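Local coordinates for GTPase activator-like protein (Chaetomium thermophilum, PDB 6SSH) that probably stimulates GTP hydrolysis by a small GTPase, this piece being the Rap/Ran-GAP domain of a much longer TSC2-like protein, at residues I8-G13 with K113-D118; V127-T132 with S185-L190; A22-S27 with I93-H98. One frame throughout, in Å; residues are numbered along the deposited sequence.

Contact 1 of 3, residues I8-G13 with K113-D118. With EDO (1,2-ethanediol), chain D; EDO (1,2-ethanediol), chain G.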
loop_
_atom_site.group_PDB
_atom_site.type_symbol
_atom_site.label_atom_id
_atom_site.label_comp_id
_atom_site.label_asym_id
_atom_site.label_seq_id
_atom_site.Cartn_x
_atom_site.Cartn_y
_atom_site.Cartn_z
ATOM N N ILE A 8 -0.245 2.627 2.040
ATOM C CA ILE A 8 -0.039 3.795 2.905
ATOM C C ILE A 8 -0.619 5.056 2.310
ATOM O O ILE A 8 -0.180 5.460 1.209
ATOM C CB ILE A 8 1.452 4.047 3.142
ATOM C CG1 ILE A 8 2.170 2.783 3.661
ATOM C CG2 ILE A 8 1.639 5.211 4.115
ATOM C CD1 ILE A 8 3.695 2.834 3.543
ATOM N N TYR A 9 -1.579 5.697 2.946
ATOM C CA TYR A 9 -2.167 6.959 2.506
ATOM C C TYR A 9 -1.420 8.134 3.096
ATOM O O TYR A 9 -1.248 8.210 4.327
ATOM C CB TYR A 9 -3.644 7.049 2.948
ATOM C CG TYR A 9 -4.299 8.321 2.475
ATOM C CD1 TYR A 9 -4.733 8.458 1.158
ATOM C CD2 TYR A 9 -4.453 9.422 3.294
ATOM C CE1 TYR A 9 -5.291 9.626 0.705
ATOM C CE2 TYR A 9 -5.020 10.604 2.848
ATOM C CZ TYR A 9 -5.443 10.731 1.537
ATOM O OH TYR A 9 -5.991 11.912 1.132
ATOM N N ILE A 10 -0.987 9.044 2.226
ATOM C CA ILE A 10 -0.340 10.295 2.628
ATOM C C ILE A 10 -1.288 11.462 2.406
ATOM O O ILE A 10 -1.723 11.682 1.271
ATOM C CB ILE A 10 0.979 10.538 1.905
ATOM C CG1 ILE A 10 1.878 9.308 1.969
ATOM C CG2 ILE A 10 1.614 11.780 2.477
ATOM C CD1 ILE A 10 3.217 9.488 1.279
ATOM N N LYS A 11 -1.635 12.178 3.469
ATOM C CA LYS A 11 -2.577 13.286 3.421
ATOM C C LYS A 11 -1.873 14.562 2.964
ATOM O O LYS A 11 -0.672 14.717 3.136
ATOM C CB LYS A 11 -3.228 13.465 4.817
ATOM C CG LYS A 11 -4.421 14.393 4.903
ATOM C CD LYS A 11 -5.062 14.353 6.337
ATOM C CE LYS A 11 -4.032 14.286 7.460
ATOM N NZ LYS A 11 -4.553 14.861 8.747
ATOM N N GLU A 12 -2.657 15.517 2.477
ATOM C CA GLU A 12 -2.144 16.801 2.051
ATOM C C GLU A 12 -1.193 17.433 3.063
ATOM O O GLU A 12 -1.532 17.512 4.257
ATOM C CB GLU A 12 -3.318 17.751 1.826
ATOM C CG GLU A 12 -2.890 19.117 1.270
ATOM C CD GLU A 12 -4.059 19.901 0.707
ATOM O OE1 GLU A 12 -4.932 20.304 1.502
ATOM O OE2 GLU A 12 -4.088 20.108 -0.526
ATOM N N GLY A 13 -0.004 17.847 2.621
ATOM C CA GLY A 13 0.938 18.517 3.483
ATOM C C GLY A 13 1.906 17.636 4.255
ATOM O O GLY A 13 2.858 18.133 4.815
ATOM N N LYS A 113 3.152 16.968 -2.741
ATOM C CA LYS A 113 4.602 17.048 -2.843
ATOM C C LYS A 113 5.125 15.787 -3.514
ATOM O O LYS A 113 4.470 14.729 -3.501
ATOM C CB LYS A 113 5.223 17.196 -1.452
ATOM C CG LYS A 113 4.652 18.361 -0.624
ATOM C CD LYS A 113 5.166 18.352 0.821
ATOM C CE LYS A 113 4.598 19.514 1.653
ATOM N NZ LYS A 113 5.115 20.842 1.209
ATOM N N PRO A 114 6.327 15.836 -4.061
ATOM C CA PRO A 114 6.892 14.616 -4.630
ATOM C C PRO A 114 7.190 13.622 -3.518
ATOM O O PRO A 114 7.658 13.983 -2.430
ATOM C CB PRO A 114 8.203 15.099 -5.266
ATOM C CG PRO A 114 7.984 16.516 -5.502
ATOM C CD PRO A 114 7.170 17.017 -4.350
ATOM N N PHE A 115 6.915 12.355 -3.797
ATOM C CA PHE A 115 7.195 11.345 -2.776
ATOM C C PHE A 115 8.683 11.133 -2.600
ATOM O O PHE A 115 9.394 10.922 -3.602
ATOM C CB PHE A 115 6.553 10.010 -3.162
ATOM C CG PHE A 115 6.850 8.915 -2.169
ATOM C CD1 PHE A 115 6.314 8.932 -0.884
ATOM C CD2 PHE A 115 7.719 7.887 -2.478
ATOM C CE1 PHE A 115 6.631 7.951 0.049
ATOM C CE2 PHE A 115 8.009 6.918 -1.537
ATOM C CZ PHE A 115 7.478 6.962 -0.291
ATOM N N ARG A 116 9.169 11.202 -1.376
ATOM C CA ARG A 116 10.589 11.013 -1.095
ATOM C C ARG A 116 10.853 9.545 -0.795
ATOM O O ARG A 116 10.165 8.931 0.057
ATOM C CB ARG A 116 11.032 11.857 0.102
ATOM C CG ARG A 116 10.803 13.334 -0.107
ATOM C CD ARG A 116 11.379 13.785 -1.425
ATOM N NE ARG A 116 11.175 15.197 -1.698
ATOM C CZ ARG A 116 11.567 15.785 -2.823
ATOM N NH1 ARG A 116 12.170 15.067 -3.756
ATOM N NH2 ARG A 116 11.359 17.084 -3.007
ATOM N N PHE A 117 11.878 8.986 -1.412
ATOM C CA PHE A 117 12.148 7.560 -1.294
ATOM C C PHE A 117 12.500 7.163 0.135
ATOM O O PHE A 117 12.226 6.031 0.539
ATOM C CB PHE A 117 13.296 7.180 -2.260
ATOM C CG PHE A 117 13.541 5.713 -2.329
ATOM C CD1 PHE A 117 12.655 4.875 -2.989
ATOM C CD2 PHE A 117 14.678 5.168 -1.768
ATOM C CE1 PHE A 117 12.870 3.507 -3.052
ATOM C CE2 PHE A 117 14.915 3.794 -1.831
ATOM C CZ PHE A 117 14.001 2.965 -2.466
ATOM N N ASP A 118 13.029 8.092 0.926
ATOM C CA ASP A 118 13.464 7.818 2.277
ATOM C C ASP A 118 12.403 8.145 3.345
ATOM O O ASP A 118 12.709 8.214 4.527
ATOM C CB ASP A 118 14.786 8.544 2.581
ATOM C CG ASP A 118 14.652 10.039 2.557
ATOM O OD1 ASP A 118 13.607 10.564 2.139
ATOM O OD2 ASP A 118 15.626 10.724 2.941
HETATM C C1 EDO D . 5.646 13.397 0.724
HETATM O O1 EDO D . 5.773 14.665 1.353
HETATM C C2 EDO D . 6.413 12.430 1.586
HETATM O O2 EDO D . 7.251 11.635 0.779
HETATM C C1 EDO G . 4.819 17.941 8.316
HETATM O O1 EDO G . 4.328 18.983 7.449
HETATM C C2 EDO G . 5.453 18.425 9.628
HETATM O O2 EDO G . 4.480 18.738 10.639
#

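Contact 2 of 3, residues V127-T132 with S185-L190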
loop_
_atom_site.group_PDB
_atom_site.type_symbol
_atom_site.label_atom_id
_atom_site.label_comp_id
_atom_site.label_asym_id
_atom_site.label_seq_id
_atom_site.Cartn_x
_atom_site.Cartn_y
_atom_site.Cartn_z
ATOM N N VAL A 127 10.759 -1.573 -2.844
ATOM C CA VAL A 127 9.939 -0.994 -3.910
ATOM C C VAL A 127 8.782 -0.236 -3.328
ATOM O O VAL A 127 8.089 -0.779 -2.432
ATOM C CB VAL A 127 9.324 -2.136 -4.815
ATOM C CG1 VAL A 127 8.453 -1.526 -5.943
ATOM C CG2 VAL A 127 10.436 -3.011 -5.426
ATOM N N TYR A 128 8.527 0.963 -3.848
ATOM C CA TYR A 128 7.310 1.724 -3.600
ATOM C C TYR A 128 6.579 1.893 -4.935
ATOM O O TYR A 128 7.174 2.289 -5.957
ATOM C CB TYR A 128 7.591 3.108 -3.002
ATOM C CG TYR A 128 8.263 3.036 -1.648
ATOM C CD1 TYR A 128 9.610 3.333 -1.522
ATOM C CD2 TYR A 128 7.552 2.583 -0.531
ATOM C CE1 TYR A 128 10.246 3.276 -0.331
ATOM C CE2 TYR A 128 8.199 2.504 0.689
ATOM C CZ TYR A 128 9.525 2.817 0.760
ATOM O OH TYR A 128 10.242 2.749 1.980
ATOM N N ILE A 129 5.306 1.576 -4.954
ATOM C CA ILE A 129 4.390 1.807 -6.077
ATOM C C ILE A 129 3.622 3.041 -5.738
ATOM O O ILE A 129 2.780 3.005 -4.810
ATOM C CB ILE A 129 3.478 0.634 -6.338
ATOM C CG1 ILE A 129 4.287 -0.595 -6.708
ATOM C CG2 ILE A 129 2.454 0.961 -7.433
ATOM C CD1 ILE A 129 3.583 -1.869 -6.546
ATOM N N VAL A 130 3.951 4.186 -6.318
ATOM C CA VAL A 130 3.448 5.487 -5.889
ATOM C C VAL A 130 2.310 5.944 -6.789
ATOM O O VAL A 130 2.495 6.052 -8.023
ATOM C CB VAL A 130 4.535 6.521 -5.850
ATOM C CG1 VAL A 130 3.996 7.782 -5.306
ATOM C CG2 VAL A 130 5.745 6.042 -5.054
ATOM N N ILE A 131 1.143 6.192 -6.248
ATOM C CA ILE A 131 -0.084 6.628 -6.927
ATOM C C ILE A 131 -0.247 8.093 -6.606
ATOM O O ILE A 131 -0.363 8.445 -5.439
ATOM C CB ILE A 131 -1.318 5.867 -6.445
ATOM C CG1 ILE A 131 -1.175 4.385 -6.726
ATOM C CG2 ILE A 131 -2.596 6.458 -7.051
ATOM C CD1 ILE A 131 -2.139 3.469 -5.959
ATOM N N THR A 132 -0.295 8.973 -7.585
ATOM C CA THR A 132 -0.474 10.396 -7.353
ATOM C C THR A 132 -1.629 10.875 -8.210
ATOM O O THR A 132 -1.484 10.895 -9.450
ATOM C CB THR A 132 0.788 11.174 -7.726
ATOM O OG1 THR A 132 1.917 10.593 -7.066
ATOM C CG2 THR A 132 0.702 12.599 -7.299
ATOM N N SER A 185 -6.399 -3.254 -10.585
ATOM C CA SER A 185 -5.772 -4.401 -11.231
ATOM C C SER A 185 -4.344 -4.096 -11.660
ATOM O O SER A 185 -3.464 -4.976 -11.592
ATOM C CB SER A 185 -6.625 -4.931 -12.379
ATOM O OG SER A 185 -6.750 -3.983 -13.398
ATOM N N PHE A 186 -4.088 -2.878 -12.158
ATOM C CA PHE A 186 -2.773 -2.499 -12.595
ATOM C C PHE A 186 -1.776 -2.494 -11.423
ATOM O O PHE A 186 -0.690 -3.081 -11.503
ATOM C CB PHE A 186 -2.826 -1.123 -13.264
ATOM C CG PHE A 186 -1.527 -0.662 -13.830
ATOM C CD1 PHE A 186 -1.029 -1.193 -14.990
ATOM C CD2 PHE A 186 -0.829 0.367 -13.256
ATOM C CE1 PHE A 186 0.166 -0.739 -15.545
ATOM C CE2 PHE A 186 0.367 0.808 -13.800
ATOM C CZ PHE A 186 0.848 0.245 -14.932
ATOM N N VAL A 187 -2.161 -1.862 -10.321
ATOM C CA VAL A 187 -1.301 -1.795 -9.163
ATOM C C VAL A 187 -1.124 -3.191 -8.541
ATOM O O VAL A 187 -0.011 -3.522 -8.095
ATOM C CB VAL A 187 -1.869 -0.776 -8.149
ATOM C CG1 VAL A 187 -1.170 -0.922 -6.813
ATOM C CG2 VAL A 187 -1.675 0.605 -8.688
ATOM N N ARG A 188 -2.164 -3.994 -8.527
ATOM C CA ARG A 188 -2.016 -5.303 -7.924
ATOM C C ARG A 188 -1.032 -6.115 -8.753
ATOM O O ARG A 188 -0.173 -6.799 -8.175
ATOM C CB ARG A 188 -3.399 -5.988 -7.815
ATOM C CG ARG A 188 -3.426 -7.166 -6.911
ATOM C CD ARG A 188 -4.801 -7.798 -6.841
ATOM N NE ARG A 188 -5.529 -7.791 -8.088
ATOM C CZ ARG A 188 -6.668 -7.154 -8.326
ATOM N NH1 ARG A 188 -7.341 -6.426 -7.410
ATOM N NH2 ARG A 188 -7.110 -7.243 -9.531
ATOM N N LEU A 189 -1.075 -6.073 -10.095
ATOM C CA LEU A 189 -0.105 -6.763 -10.903
ATOM C C LEU A 189 1.318 -6.242 -10.660
ATOM O O LEU A 189 2.282 -7.029 -10.500
ATOM C CB LEU A 189 -0.493 -6.664 -12.389
ATOM C CG LEU A 189 0.409 -7.497 -13.268
ATOM C CD1 LEU A 189 0.362 -8.916 -12.819
ATOM C CD2 LEU A 189 -0.031 -7.342 -14.751
ATOM N N LEU A 190 1.491 -4.921 -10.594
ATOM C CA LEU A 190 2.818 -4.394 -10.279
ATOM C C LEU A 190 3.284 -4.897 -8.913
ATOM O O LEU A 190 4.466 -5.231 -8.773
ATOM C CB LEU A 190 2.804 -2.856 -10.210
ATOM C CG LEU A 190 2.567 -2.079 -11.486
ATOM C CD1 LEU A 190 2.571 -0.568 -11.228
ATOM C CD2 LEU A 190 3.640 -2.403 -12.476
#

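Contact 3 of 3, residues A22-S27 with I93-H98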
loop_
_atom_site.group_PDB
_atom_site.type_symbol
_atom_site.label_atom_id
_atom_site.label_comp_id
_atom_site.label_asym_id
_atom_site.label_seq_id
_atom_site.Cartn_x
_atom_site.Cartn_y
_atom_site.Cartn_z
ATOM N N ALA A 22 -0.096 7.750 11.348
ATOM C CA ALA A 22 -1.214 8.056 12.239
ATOM C C ALA A 22 -2.554 8.133 11.500
ATOM O O ALA A 22 -3.609 8.071 12.131
ATOM C CB ALA A 22 -0.957 9.324 13.006
ATOM N N ASN A 23 -2.557 8.346 10.185
ATOM C CA ASN A 23 -3.804 8.503 9.469
ATOM C C ASN A 23 -4.699 7.286 9.631
ATOM O O ASN A 23 -4.225 6.157 9.616
ATOM C CB ASN A 23 -3.556 8.720 7.966
ATOM C CG ASN A 23 -2.771 9.967 7.674
ATOM O OD1 ASN A 23 -2.823 10.951 8.393
ATOM N ND2 ASN A 23 -2.078 9.976 6.550
ATOM N N THR A 24 -6.011 7.558 9.791
ATOM C CA THR A 24 -6.988 6.489 9.918
ATOM C C THR A 24 -8.071 6.498 8.856
ATOM O O THR A 24 -9.037 5.762 8.936
ATOM C CB THR A 24 -7.683 6.468 11.229
ATOM O OG1 THR A 24 -8.265 7.724 11.383
ATOM C CG2 THR A 24 -6.663 6.146 12.383
ATOM N N MET A 25 -7.866 7.296 7.819
ATOM C CA MET A 25 -8.732 7.271 6.641
ATOM C C MET A 25 -8.013 8.034 5.558
ATOM O O MET A 25 -7.057 8.762 5.786
ATOM C CB MET A 25 -10.055 7.887 6.998
ATOM C CG MET A 25 -9.926 9.296 7.253
ATOM S SD MET A 25 -11.529 10.107 7.612
ATOM C CE MET A 25 -12.625 9.285 6.443
ATOM N N GLY A 26 -8.490 7.832 4.344
ATOM C CA GLY A 26 -8.015 8.520 3.166
ATOM C C GLY A 26 -9.152 9.218 2.422
ATOM O O GLY A 26 -10.249 9.437 2.943
ATOM N N SER A 27 -8.918 9.549 1.159
ATOM C CA SER A 27 -9.917 10.218 0.335
ATOM C C SER A 27 -10.923 9.217 -0.206
ATOM O O SER A 27 -10.683 8.026 -0.211
ATOM C CB SER A 27 -9.226 10.865 -0.865
ATOM O OG SER A 27 -8.718 9.784 -1.674
ATOM N N ILE A 93 4.510 2.435 16.112
ATOM C CA ILE A 93 5.375 1.282 15.863
ATOM C C ILE A 93 4.524 0.067 15.515
ATOM O O ILE A 93 5.015 -0.827 14.791
ATOM C CB ILE A 93 6.339 0.959 17.023
ATOM C CG1 ILE A 93 5.611 0.395 18.202
ATOM C CG2 ILE A 93 7.187 2.196 17.358
ATOM C CD1 ILE A 93 6.577 -0.006 19.342
ATOM N N MET A 94 3.294 -0.048 15.995
ATOM C CA MET A 94 2.483 -1.201 15.657
ATOM C C MET A 94 2.114 -1.207 14.153
ATOM O O MET A 94 1.880 -2.266 13.590
ATOM C CB MET A 94 1.291 -1.338 16.583
ATOM C CG MET A 94 1.650 -1.574 18.032
ATOM S SD MET A 94 2.614 -3.076 18.240
ATOM C CE MET A 94 2.656 -3.084 19.969
ATOM N N LYS A 95 2.061 -0.031 13.517
ATOM C CA LYS A 95 1.857 0.019 12.055
ATOM C C LYS A 95 3.181 -0.138 11.340
ATOM O O LYS A 95 3.246 -0.863 10.328
ATOM C CB LYS A 95 1.234 1.329 11.647
ATOM C CG LYS A 95 -0.070 1.637 12.387
ATOM C CD LYS A 95 -0.893 2.691 11.662
ATOM C CE LYS A 95 -2.047 3.257 12.508
ATOM N NZ LYS A 95 -2.975 4.096 11.716
ATOM N N LYS A 96 4.241 0.488 11.804
ATOM C CA LYS A 96 5.562 0.421 11.166
ATOM C C LYS A 96 6.055 -0.986 11.082
ATOM O O LYS A 96 6.784 -1.357 10.126
ATOM C CB LYS A 96 6.574 1.354 11.844
ATOM C CG LYS A 96 7.939 1.460 11.283
ATOM C CD LYS A 96 7.972 1.941 9.838
ATOM C CE LYS A 96 9.348 1.901 9.191
ATOM N NZ LYS A 96 10.280 2.876 9.766
ATOM N N ARG A 97 5.722 -1.831 12.065
ATOM C CA ARG A 97 6.252 -3.192 12.073
ATOM C C ARG A 97 5.763 -3.958 10.850
ATOM O O ARG A 97 6.478 -4.905 10.428
ATOM C CB ARG A 97 5.915 -3.953 13.358
ATOM C CG ARG A 97 4.471 -4.506 13.402
ATOM C CD ARG A 97 4.226 -5.169 14.771
ATOM N NE ARG A 97 3.192 -6.194 14.714
ATOM C CZ ARG A 97 1.914 -5.964 14.857
ATOM N NH1 ARG A 97 1.092 -6.973 14.813
ATOM N NH2 ARG A 97 1.405 -4.754 14.973
ATOM N N HIS A 98 4.622 -3.596 10.311
ATOM C CA HIS A 98 4.149 -4.250 9.084
ATOM C C HIS A 98 4.829 -3.664 7.866
ATOM O O HIS A 98 5.542 -4.372 7.162
ATOM C CB HIS A 98 2.644 -4.153 8.956
ATOM C CG HIS A 98 1.920 -4.734 10.104
ATOM N ND1 HIS A 98 1.960 -6.084 10.355
ATOM C CD2 HIS A 98 1.105 -4.177 11.009
ATOM C CE1 HIS A 98 1.222 -6.312 11.451
ATOM N NE2 HIS A 98 0.716 -5.174 11.866
#

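Contact 1 of 3, residues I8-G13 with K113-D118
Ile10 and Phe115 meet through a single methyl, and, oddly, a molecule of 1,2-ethanediol, probably carried over from the crystallisation liquor, rests against the same ring carbon and on Arg116 N. Direct protein contact is slight, in an interface of 121 Å². The CD1 methyl of Ile10 lies 3.8 Å from Phe115 CD1, the aliphatic chain and the ring crossing at roughly a right angle. Ile10 gets there because CG1 stands anti to the carbonyl carbon and the chain then runs straight on (chi2 -179°), so that its terminal methyl is what reaches the ring. The diol O2 is 3.3 Å from Phe115 CD1 and accepts a nearly straight hydrogen bond from Arg116 N, at 2.9 Å and 175°. That backbone N-H therefore has a partner, at least in the crystal.

A second, looser meeting lies nearer solvent. Lys113 runs extended to CE, which packs 3.9 Å from Gly13 O, and turns only at its last torsion (chi4 -68°). Another ethanediol donates a hydrogen bond from O1 to the same Gly13 O, at 3.1 Å. Gly13 has a positive phi, a turn conformation that glycine adopts readily just past the end of strand 2-10.

Stronger ties lie around the contact. Ile10 is backbone-bonded to Trp108 and Asp110 and Gly13 to Ser111, while Phe115 leans on Val107 and meets Tyr128 edge-to-face. The ring thus lies over strand 104-109 on one face of the sheet, reaching side chains of the strands on both sides of it, 2-10 and 127-134. It is a compact example of an alpha/beta sheet in which a long loop linking adjacent parallel strands, 104-109 and 127-134, folds back over one sheet face and covers it with an aromatic side chain.

Contact 2 of 3, residues V127-T132 with S185-L190
Ile129 touches the helix with two branches at once. Its CG2 methyl lies 4.1 Å from Val187 CG1, while CD1 reaches further and settles against Leu190, 3.9 Å from CB. The other side of Val187 is used as well, its CG2 meeting Ile131 CD1 at 4.0 Å. One valine is thereby shared between two isoleucines of the same strand, with a methyl for each. Ile129 and Val187 lie alongside one another, pointing opposite ways, whereas the pairs Ile129–Leu190 and Ile131–Val187 meet at a slant. Both isoleucines hold CG1 anti to the carbonyl carbon and stretch on from there, which carries their CD1 methyls out to the helix. The side-chain contacts are all apolar; 193 Å² is buried in total, and Ile129 CD1 also lies against the Leu190 backbone.

Beyond this first shell, neighbouring strands close the sides. Ile131 also packs on Ile106 and Trp108, Val187 on Ile106, and both Ile129 and Leu190 on Val158, so strands 104-109 and 155-162 flank the helix footprint. Tyr128 and Val130 face the other side of the sheet, where Val130 packs on Phe115.

Further out, the helix is gripped on its far side by Arg188, whose CB points away from the strand. Its NH1 donates to the carbonyls of Gly36 and Leu37, at the end of helix 28-37, and the side chain forms a cation-pi contact with Trp67; these ties probably help to fix the rotation of the helix about its axis.

Helix 185-190 runs almost antiparallel to strand 127-132, with the short axes 10.0 Å apart at 168°. A long C-terminal helix, 183-201, laid along the strands it covers, with valine, isoleucine and leucine between, is the helix-on-sheet layering of an alpha/beta fold.

Contact 3 of 3, residues A22-S27 with I93-H98
Lys95 reaches from its helix to the carbonyl of Asn23, with NZ 3.2 Å from Asn23 O, and this single side chain carries nearly all of a contact that buries only 94 Å². The CA atoms of Ala22 and Lys95 remain 8.6 Å apart, a gap spanned because the lysine is fully extended beyond CG (chi4 -170°). Its buried ammonium end is the tight part. Hydrogen bonds link NZ to Leu21 O, Met82 O and Thr84 OG1, and Ala22 O stands further off at 4.0 Å. Thr84 works twice, since its OG1 also bonds Ala22 O and so holds the next carbonyl of the same turn in place. Asn23 is fixed from its own end, ND2 bonding Gln14 OE1 and the Tyr9 carbonyl.

Toward solvent the contact thins quickly. Thr24 offers only its CG2 methyl, 4.3 Å from Lys95 NZ, and is itself exposed. Elsewhere on the helix, Arg97 forms a salt bridge with Asp60 and a weak bond from NH2 to Met94 O, bent to 126°, and Lys96 forms a salt bridge with Glu17.

By similarity to Rap-type GAPs, which use an asparagine thumb, the thumb here is probably Asn101, whose ND2 bonds Arg97 O just after this helix. The chemistry of the contact itself is that of a cation held by neutral oxygens. Leu21 O belongs to the C-terminal end of helix 17-21, a carbonyl well suited to receive an ammonium group, so one buried amine joins helix 93-99 to the loop after helix 17-21, its burial paid for by several neutral oxygens.

Contacts 1 and 2 lie on one mixed sheet; contact 3 joins a loop and a helix. Contact 1 lies at the end of central strand 2-10 and contact 2 on strand 127-134, two places along; their centres are 15 Å apart, and they touch where Phe115 and Phe117 meet Tyr128 and Val130. Contact 3 falls, in sequence, between the two halves of contact 1, its centre 13 Å away, and is joined to it by the packing of Tyr9 against Met25, Gly26 and Ser27. Contact 2 follows both. Contacts 2 and 3 do not touch (nearest atoms about 7 Å apart) and lie on opposite sides of the chain's centre, so contact 1, which touches both, connects them.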